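Local atomic coordinates of uncharacterized protein (Sus scrofa, PDB entry 5BNF), a protein that belongs, as porcine CD38, to the ADP-ribosyl cyclase family, a disulfide-rich fold that pairs a helical part with a parallel beta-sheet part. Residues A[202-206]-A[225-229]; A[13-17]-A[106-110]; A[148-152]-A[180-186]. The contacts are given in a common frame with arbitrary orientation. Residues are numbered along the deposited sequence.

Contact 1 (A[202-206]-A[225-229])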
loop_
_atom_site.group_PDB
_atom_site.type_symbol
_atom_site.label_atom_id
_atom_site.label_comp_id
_atom_site.label_asym_id
_atom_site.label_seq_id
_atom_site.Cartn_x
_atom_site.Cartn_y
_atom_site.Cartn_z
ATOM N N ARG A 202 6.167 -3.331 24.738
ATOM C CA ARG A 202 7.141 -4.313 24.277
ATOM C C ARG A 202 8.215 -3.529 23.523
ATOM O O ARG A 202 9.375 -3.933 23.462
ATOM C CB ARG A 202 6.477 -5.316 23.332
ATOM C CG ARG A 202 5.492 -6.257 24.000
ATOM C CD ARG A 202 6.215 -7.390 24.702
ATOM N NE ARG A 202 7.035 -8.165 23.771
ATOM C CZ ARG A 202 7.738 -9.243 24.110
ATOM N NH1 ARG A 202 7.723 -9.679 25.363
ATOM N NH2 ARG A 202 8.459 -9.885 23.200
ATOM N N ASP A 203 7.808 -2.402 22.953
ATOM C CA ASP A 203 8.712 -1.542 22.207
ATOM C C ASP A 203 8.249 -0.105 22.398
ATOM O O ASP A 203 7.053 0.166 22.469
ATOM C CB ASP A 203 8.690 -1.930 20.728
ATOM C CG ASP A 203 9.911 -1.439 19.981
ATOM O OD1 ASP A 203 10.970 -1.278 20.617
ATOM O OD2 ASP A 203 9.819 -1.230 18.756
ATOM N N THR A 204 9.192 0.820 22.499
ATOM C CA THR A 204 8.842 2.218 22.712
ATOM C C THR A 204 9.647 3.089 21.769
ATOM O O THR A 204 10.462 2.588 21.001
ATOM C CB THR A 204 9.167 2.652 24.156
ATOM O OG1 THR A 204 10.586 2.791 24.299
ATOM C CG2 THR A 204 8.682 1.607 25.148
ATOM N N CYS A 205 9.402 4.394 21.835
ATOM C CA CYS A 205 10.119 5.363 21.012
ATOM C C CYS A 205 11.615 5.361 21.324
ATOM O O CYS A 205 12.428 5.852 20.532
ATOM C CB CYS A 205 9.579 6.780 21.242
ATOM S SG CYS A 205 8.054 7.248 20.355
ATOM N N SER A 206 11.971 4.822 22.486
ATOM C CA SER A 206 13.360 4.768 22.911
ATOM C C SER A 206 14.038 3.457 22.527
ATOM O O SER A 206 15.174 3.200 22.927
ATOM C CB SER A 206 13.437 4.953 24.424
ATOM O OG SER A 206 14.762 4.786 24.890
ATOM N N THR A 225 10.308 12.528 14.369
ATOM C CA THR A 225 9.809 12.655 15.731
ATOM C C THR A 225 9.019 11.393 16.024
ATOM O O THR A 225 8.442 10.796 15.123
ATOM C CB THR A 225 8.881 13.882 15.908
ATOM O OG1 THR A 225 7.741 13.755 15.053
ATOM C CG2 THR A 225 9.630 15.170 15.577
ATOM N N CYS A 226 9.011 10.982 17.285
ATOM C CA CYS A 226 8.286 9.795 17.707
ATOM C C CYS A 226 7.539 10.109 19.006
ATOM O O CYS A 226 8.088 10.717 19.922
ATOM C CB CYS A 226 9.262 8.656 17.937
ATOM S SG CYS A 226 8.506 7.063 18.379
ATOM N N GLN A 227 6.288 9.681 19.076
ATOM C CA GLN A 227 5.457 9.923 20.237
ATOM C C GLN A 227 4.705 8.654 20.548
ATOM O O GLN A 227 4.450 7.844 19.658
ATOM C CB GLN A 227 4.466 11.045 19.948
ATOM C CG GLN A 227 4.754 12.343 20.674
ATOM C CD GLN A 227 3.749 13.428 20.329
ATOM O OE1 GLN A 227 3.677 13.879 19.185
ATOM N NE2 GLN A 227 2.963 13.848 21.316
ATOM N N GLU A 228 4.348 8.490 21.814
ATOM C CA GLU A 228 3.636 7.305 22.260
ATOM C C GLU A 228 2.211 7.652 22.679
ATOM O O GLU A 228 1.986 8.648 23.360
ATOM C CB GLU A 228 4.423 6.665 23.401
ATOM C CG GLU A 228 5.881 6.434 23.004
ATOM C CD GLU A 228 6.629 5.469 23.905
ATOM O OE1 GLU A 228 6.048 4.439 24.287
ATOM O OE2 GLU A 228 7.813 5.727 24.213
ATOM N N ASN A 229 1.256 6.828 22.252
ATOM C CA ASN A 229 -0.159 7.044 22.547
ATOM C C ASN A 229 -0.927 5.766 22.874
ATOM O O ASN A 229 -0.671 4.713 22.293
ATOM C CB ASN A 229 -0.841 7.719 21.355
ATOM C CG ASN A 229 -1.383 9.084 21.695
ATOM O OD1 ASN A 229 -0.625 10.040 21.859
ATOM N ND2 ASN A 229 -2.700 9.183 21.822
#
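A disulfide at the edge of the parallel sheet defines this contact: Cys205, in the loop that precedes helix 208-219, is bonded to Cys226 on the outermost strand 223-229. The SG atoms of Cys205 and Cys226 are 2.0 Å apart, and a chi3 of -86° is close to the relaxed value for a disulfide. The two half-cystines reach it differently. Cys205 has chi1 in the m well and Cys226 in the t well, while both CA-to-CB bonds point toward the opposite segment, with CA atoms 5.8 Å apart. Strand geometry returns Glu228 to the same face as Cys226, whereas the CA-to-CB bonds of Thr225 and Gln227 point away. With chi1 in m and chi2 in t, Glu228 extends alongside the disulfide, its CG 3.5 Å from Cys205 SG. Its carboxylate is shared: OE1 is hydrogen-bonded to NE2 of His195, and OE2 turns to the loop. Thr204, with chi1 in p, closes an ST turn, its OG1 accepting from Ser206 N at 3.1 Å. Beside the cross-link and the turn, Cys205 N donates to Glu228 OE2 at 3.2 Å, with an N-H...O angle of 159°.

Contact 2 (A[13-17]-A[106-110])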
loop_
_atom_site.group_PDB
_atom_site.type_symbol
_atom_site.label_atom_id
_atom_site.label_comp_id
_atom_site.label_asym_id
_atom_site.label_seq_id
_atom_site.Cartn_x
_atom_site.Cartn_y
_atom_site.Cartn_z
ATOM N N ILE A 13 -16.568 -6.598 -9.054
ATOM C CA ILE A 13 -16.184 -5.947 -7.814
ATOM C C ILE A 13 -15.368 -4.676 -8.004
ATOM O O ILE A 13 -15.719 -3.632 -7.455
ATOM C CB ILE A 13 -15.406 -6.915 -6.903
ATOM C CG1 ILE A 13 -16.337 -8.046 -6.460
ATOM C CG2 ILE A 13 -14.836 -6.169 -5.703
ATOM C CD1 ILE A 13 -15.725 -9.017 -5.451
ATOM N N ILE A 14 -14.289 -4.749 -8.777
ATOM C CA ILE A 14 -13.468 -3.562 -8.981
ATOM C C ILE A 14 -14.193 -2.500 -9.789
ATOM O O ILE A 14 -13.907 -1.311 -9.646
ATOM C CB ILE A 14 -12.119 -3.884 -9.674
ATOM C CG1 ILE A 14 -12.359 -4.459 -11.068
ATOM C CG2 ILE A 14 -11.316 -4.857 -8.821
ATOM C CD1 ILE A 14 -11.071 -4.683 -11.855
ATOM N N LEU A 15 -15.129 -2.918 -10.637
ATOM C CA LEU A 15 -15.878 -1.955 -11.435
ATOM C C LEU A 15 -16.754 -1.148 -10.486
ATOM O O LEU A 15 -16.760 0.077 -10.530
ATOM C CB LEU A 15 -16.765 -2.652 -12.471
ATOM C CG LEU A 15 -16.678 -2.137 -13.916
ATOM C CD1 LEU A 15 -18.053 -2.254 -14.553
ATOM C CD2 LEU A 15 -16.205 -0.681 -13.965
ATOM N N ARG A 16 -17.488 -1.848 -9.627
ATOM C CA ARG A 16 -18.357 -1.197 -8.657
ATOM C C ARG A 16 -17.560 -0.241 -7.783
ATOM O O ARG A 16 -17.817 0.963 -7.757
ATOM C CB ARG A 16 -19.023 -2.237 -7.756
ATOM C CG ARG A 16 -19.672 -1.624 -6.530
ATOM C CD ARG A 16 -19.560 -2.538 -5.322
ATOM N NE ARG A 16 -20.840 -3.128 -4.942
ATOM C CZ ARG A 16 -21.062 -4.435 -4.859
ATOM N NH1 ARG A 16 -20.087 -5.292 -5.135
ATOM N NH2 ARG A 16 -22.256 -4.886 -4.491
ATOM N N ARG A 17 -16.594 -0.803 -7.061
ATOM C CA ARG A 17 -15.750 -0.034 -6.163
ATOM C C ARG A 17 -15.248 1.242 -6.807
ATOM O O ARG A 17 -15.362 2.320 -6.227
ATOM C CB ARG A 17 -14.558 -0.876 -5.696
ATOM C CG ARG A 17 -14.931 -2.010 -4.749
ATOM C CD ARG A 17 -13.699 -2.599 -4.076
ATOM N NE ARG A 17 -14.051 -3.640 -3.117
ATOM C CZ ARG A 17 -13.167 -4.307 -2.390
ATOM N NH1 ARG A 17 -11.875 -4.038 -2.515
ATOM N NH2 ARG A 17 -13.573 -5.247 -1.548
ATOM N N ALA A 106 -8.775 -2.367 -5.091
ATOM C CA ALA A 106 -8.044 -3.627 -5.002
ATOM C C ALA A 106 -8.005 -4.223 -3.597
ATOM O O ALA A 106 -7.846 -5.434 -3.431
ATOM C CB ALA A 106 -6.631 -3.430 -5.521
ATOM N N ASP A 107 -8.172 -3.371 -2.593
ATOM C CA ASP A 107 -8.127 -3.797 -1.202
ATOM C C ASP A 107 -8.806 -5.133 -0.887
ATOM O O ASP A 107 -9.960 -5.355 -1.245
ATOM C CB ASP A 107 -8.712 -2.696 -0.319
ATOM C CG ASP A 107 -8.458 -2.937 1.151
ATOM O OD1 ASP A 107 -7.315 -3.299 1.505
ATOM O OD2 ASP A 107 -9.395 -2.757 1.954
ATOM N N ASP A 108 -8.061 -6.010 -0.212
ATOM C CA ASP A 108 -8.522 -7.335 0.204
ATOM C C ASP A 108 -8.783 -8.354 -0.901
ATOM O O ASP A 108 -9.118 -9.500 -0.621
ATOM C CB ASP A 108 -9.782 -7.216 1.066
ATOM C CG ASP A 108 -9.498 -6.628 2.436
ATOM O OD1 ASP A 108 -8.481 -7.025 3.049
ATOM O OD2 ASP A 108 -10.295 -5.783 2.903
ATOM N N LEU A 109 -8.618 -7.956 -2.152
ATOM C CA LEU A 109 -8.875 -8.875 -3.254
ATOM C C LEU A 109 -7.685 -9.762 -3.628
ATOM O O LEU A 109 -6.547 -9.493 -3.241
ATOM C CB LEU A 109 -9.328 -8.075 -4.474
ATOM C CG LEU A 109 -10.779 -7.580 -4.544
ATOM C CD1 LEU A 109 -11.264 -7.041 -3.219
ATOM C CD2 LEU A 109 -10.856 -6.516 -5.626
ATOM N N SER A 110 -7.970 -10.827 -4.372
ATOM C CA SER A 110 -6.950 -11.761 -4.846
ATOM C C SER A 110 -7.123 -11.970 -6.343
ATOM O O SER A 110 -8.239 -12.165 -6.821
ATOM C CB SER A 110 -7.075 -13.109 -4.137
ATOM O OG SER A 110 -6.463 -13.070 -2.861
#
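Arg17 and Leu109 bury the most surface here, 70 and 69 Å², and the contact is organised around them. From helix 10-25 Arg17 projects nearly fully extended, with chi2 and chi3 both in t, so that its guanidinium arrives at the turn following helix 101-106. There NH1 donates to Asp107 O at 2.6 Å, and the angle of 172° makes the bond almost linear; NH1 also bonds to the carbonyl of Ile105. Leu109 lies over one face of the guanidinium, with CD1 3.1 Å from Arg17 NH1, while Asp107 O sits at the edge. The other methyl of Leu109, CD2, meets Ile14 CG2 at 3.6 Å and Ile13 CG2 at 4.0 Å, giving the polar bond an apolar flank. What presents both Asp107 O and Leu109 is a type II beta turn from Ala106 to Leu109, closed by Leu109 N to Ala106 O at 2.9 Å. In the helical part of the fold, then, helix 101-106 runs into a type II beta turn, and an arginine from helix 10-25 hydrogen-bonds to the carbonyls of Ile105 and Asp107.

Contact 3 (A[148-152]-A[180-186])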
loop_
_atom_site.group_PDB
_atom_site.type_symbol
_atom_site.label_atom_id
_atom_site.label_comp_id
_atom_site.label_asym_id
_atom_site.label_seq_id
_atom_site.Cartn_x
_atom_site.Cartn_y
_atom_site.Cartn_z
ATOM N N ALA A 148 4.504 6.627 -1.705
ATOM C CA ALA A 148 5.582 7.242 -0.935
ATOM C C ALA A 148 6.291 8.334 -1.725
ATOM O O ALA A 148 6.667 9.371 -1.169
ATOM C CB ALA A 148 6.582 6.180 -0.501
ATOM N N GLU A 149 6.469 8.102 -3.020
ATOM C CA GLU A 149 7.138 9.069 -3.873
ATOM C C GLU A 149 6.335 10.367 -4.031
ATOM O O GLU A 149 6.915 11.436 -4.175
ATOM C CB GLU A 149 7.409 8.449 -5.246
ATOM C CG GLU A 149 8.295 7.214 -5.212
ATOM C CD GLU A 149 8.577 6.650 -6.607
ATOM O OE1 GLU A 149 7.619 6.493 -7.390
ATOM O OE2 GLU A 149 9.751 6.357 -6.922
ATOM N N ASN A 150 5.010 10.271 -3.990
ATOM C CA ASN A 150 4.150 11.441 -4.143
ATOM C C ASN A 150 3.805 12.121 -2.823
ATOM O O ASN A 150 2.975 13.034 -2.789
ATOM C CB ASN A 150 2.838 11.063 -4.841
ATOM C CG ASN A 150 3.050 10.505 -6.235
ATOM O OD1 ASN A 150 3.823 11.047 -7.026
ATOM N ND2 ASN A 150 2.342 9.425 -6.551
ATOM N N ALA A 151 4.421 11.670 -1.737
ATOM C CA ALA A 151 4.148 12.261 -0.432
ATOM C C ALA A 151 4.842 13.612 -0.334
ATOM O O ALA A 151 5.960 13.773 -0.807
ATOM C CB ALA A 151 4.632 11.337 0.676
ATOM N N CYS A 152 4.160 14.584 0.263
ATOM C CA CYS A 152 4.715 15.922 0.432
ATOM C C CYS A 152 4.359 16.474 1.802
ATOM O O CYS A 152 3.347 16.087 2.398
ATOM C CB CYS A 152 4.199 16.872 -0.659
ATOM S SG CYS A 152 2.394 16.851 -0.920
ATOM N N SER A 180 11.381 5.454 -0.302
ATOM C CA SER A 180 10.834 6.143 -1.462
ATOM C C SER A 180 10.348 7.555 -1.151
ATOM O O SER A 180 9.844 8.243 -2.029
ATOM C CB SER A 180 9.693 5.330 -2.082
ATOM O OG SER A 180 10.189 4.153 -2.699
ATOM N N LEU A 181 10.488 7.987 0.096
ATOM C CA LEU A 181 10.071 9.339 0.457
ATOM C C LEU A 181 11.048 10.324 -0.170
ATOM O O LEU A 181 12.262 10.135 -0.100
ATOM C CB LEU A 181 10.059 9.510 1.974
ATOM C CG LEU A 181 8.999 8.696 2.715
ATOM C CD1 LEU A 181 9.288 8.713 4.205
ATOM C CD2 LEU A 181 7.629 9.272 2.429
ATOM N N GLN A 182 10.516 11.367 -0.798
ATOM C CA GLN A 182 11.346 12.378 -1.452
ATOM C C GLN A 182 11.717 13.492 -0.482
ATOM O O GLN A 182 10.853 14.264 -0.071
ATOM C CB GLN A 182 10.593 13.000 -2.627
ATOM C CG GLN A 182 10.107 12.033 -3.693
ATOM C CD GLN A 182 11.214 11.599 -4.627
ATOM O OE1 GLN A 182 12.032 10.748 -4.283
ATOM N NE2 GLN A 182 11.253 12.194 -5.813
ATOM N N PRO A 183 13.005 13.594 -0.109
ATOM C CA PRO A 183 13.474 14.634 0.817
ATOM C C PRO A 183 13.062 16.028 0.343
ATOM O O PRO A 183 12.721 16.900 1.143
ATOM C CB PRO A 183 14.992 14.468 0.790
ATOM C CG PRO A 183 15.173 13.020 0.533
ATOM C CD PRO A 183 14.118 12.718 -0.517
ATOM N N SER A 184 13.090 16.217 -0.972
ATOM C CA SER A 184 12.739 17.489 -1.588
ATOM C C SER A 184 11.267 17.860 -1.437
ATOM O O SER A 184 10.888 19.011 -1.649
ATOM C CB SER A 184 13.106 17.456 -3.073
ATOM O OG SER A 184 12.534 16.326 -3.706
ATOM N N LYS A 185 10.447 16.885 -1.060
ATOM C CA LYS A 185 9.012 17.092 -0.899
ATOM C C LYS A 185 8.544 16.818 0.530
ATOM O O LYS A 185 7.585 17.429 1.009
ATOM C CB LYS A 185 8.275 16.184 -1.885
ATOM C CG LYS A 185 8.751 16.387 -3.327
ATOM C CD LYS A 185 8.699 15.116 -4.171
ATOM C CE LYS A 185 7.302 14.818 -4.702
ATOM N NZ LYS A 185 6.278 14.675 -3.631
ATOM N N VAL A 186 9.214 15.889 1.206
ATOM C CA VAL A 186 8.870 15.542 2.580
ATOM C C VAL A 186 9.962 16.046 3.518
ATOM O O VAL A 186 11.127 15.671 3.386
ATOM C CB VAL A 186 8.714 14.014 2.751
ATOM C CG1 VAL A 186 8.644 13.658 4.222
ATOM C CG2 VAL A 186 7.453 13.541 2.051
#
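Where helix 135-149 ends and the chain heads into strand 153-160, it runs beside the connection from helix 172-180 to strand 186-194. The polar centre is the ammonium of Lys185. NZ donates to Ala151 O at 3.0 Å and, more weakly, to Glu149 O at 3.3 Å, so one side chain serves the carbonyl of the last helical residue and one in the loop just after it. Its own backbone is held by a turn: Lys185 N and Val186 N both donate to Gln182 O, at 2.8 and 2.6 Å. On the other segment Ala151 N is satisfied by Ala148 O at 3.3 Å. That carbonyl also lies 3.5 Å from Ser180 O, but two acceptors cannot bond; Ser180 O instead receives a CA-H...O contact from Glu149 CA at 3.4 Å. A second such contact joins Cys152 CA to Lys185 O at 3.3 Å, where the sheet begins and Lys185 makes a backbone hydrogen bond with Gly153. The carboxylate of Glu149 forms a salt bridge with Arg146 through OE1. Next to these bonds is a small apolar patch: Ala151 CB packs at 3.8 Å on Val186 CG2, and Leu181 CD2 lies 4.0 Å from Ala151 CB. Cys152 is tied by its disulfide to Cys71, which links the segment to a further loop. Across the contact the lysine thus bonds main-chain carbonyls and not a carboxylate: a charged donor recognises backbone oxygens and bridges the connections leading into strands 153-160 and 186-194.

The three contacts follow different chemistry according to their place. Contact 1 is a surface contact about 23 Å from the chain centre, at the outer edge of the sheet, and is held covalently. Contacts 2 and 3 are partly buried, about 14 and 15 Å from that centre on opposite sides of it; in both, a basic side chain donates to main-chain carbonyls at or just past a helix end, backed by apolar groups. Contact 2 joins helical elements, whereas contact 3 lies where helices feed strands. Contacts 1 and 3 share the sheet: strand 186-194 starts in contact 3 and neighbours the strand of contact 1. None touch; the nearest atoms of contacts 1 and 3 are about 10 Å apart.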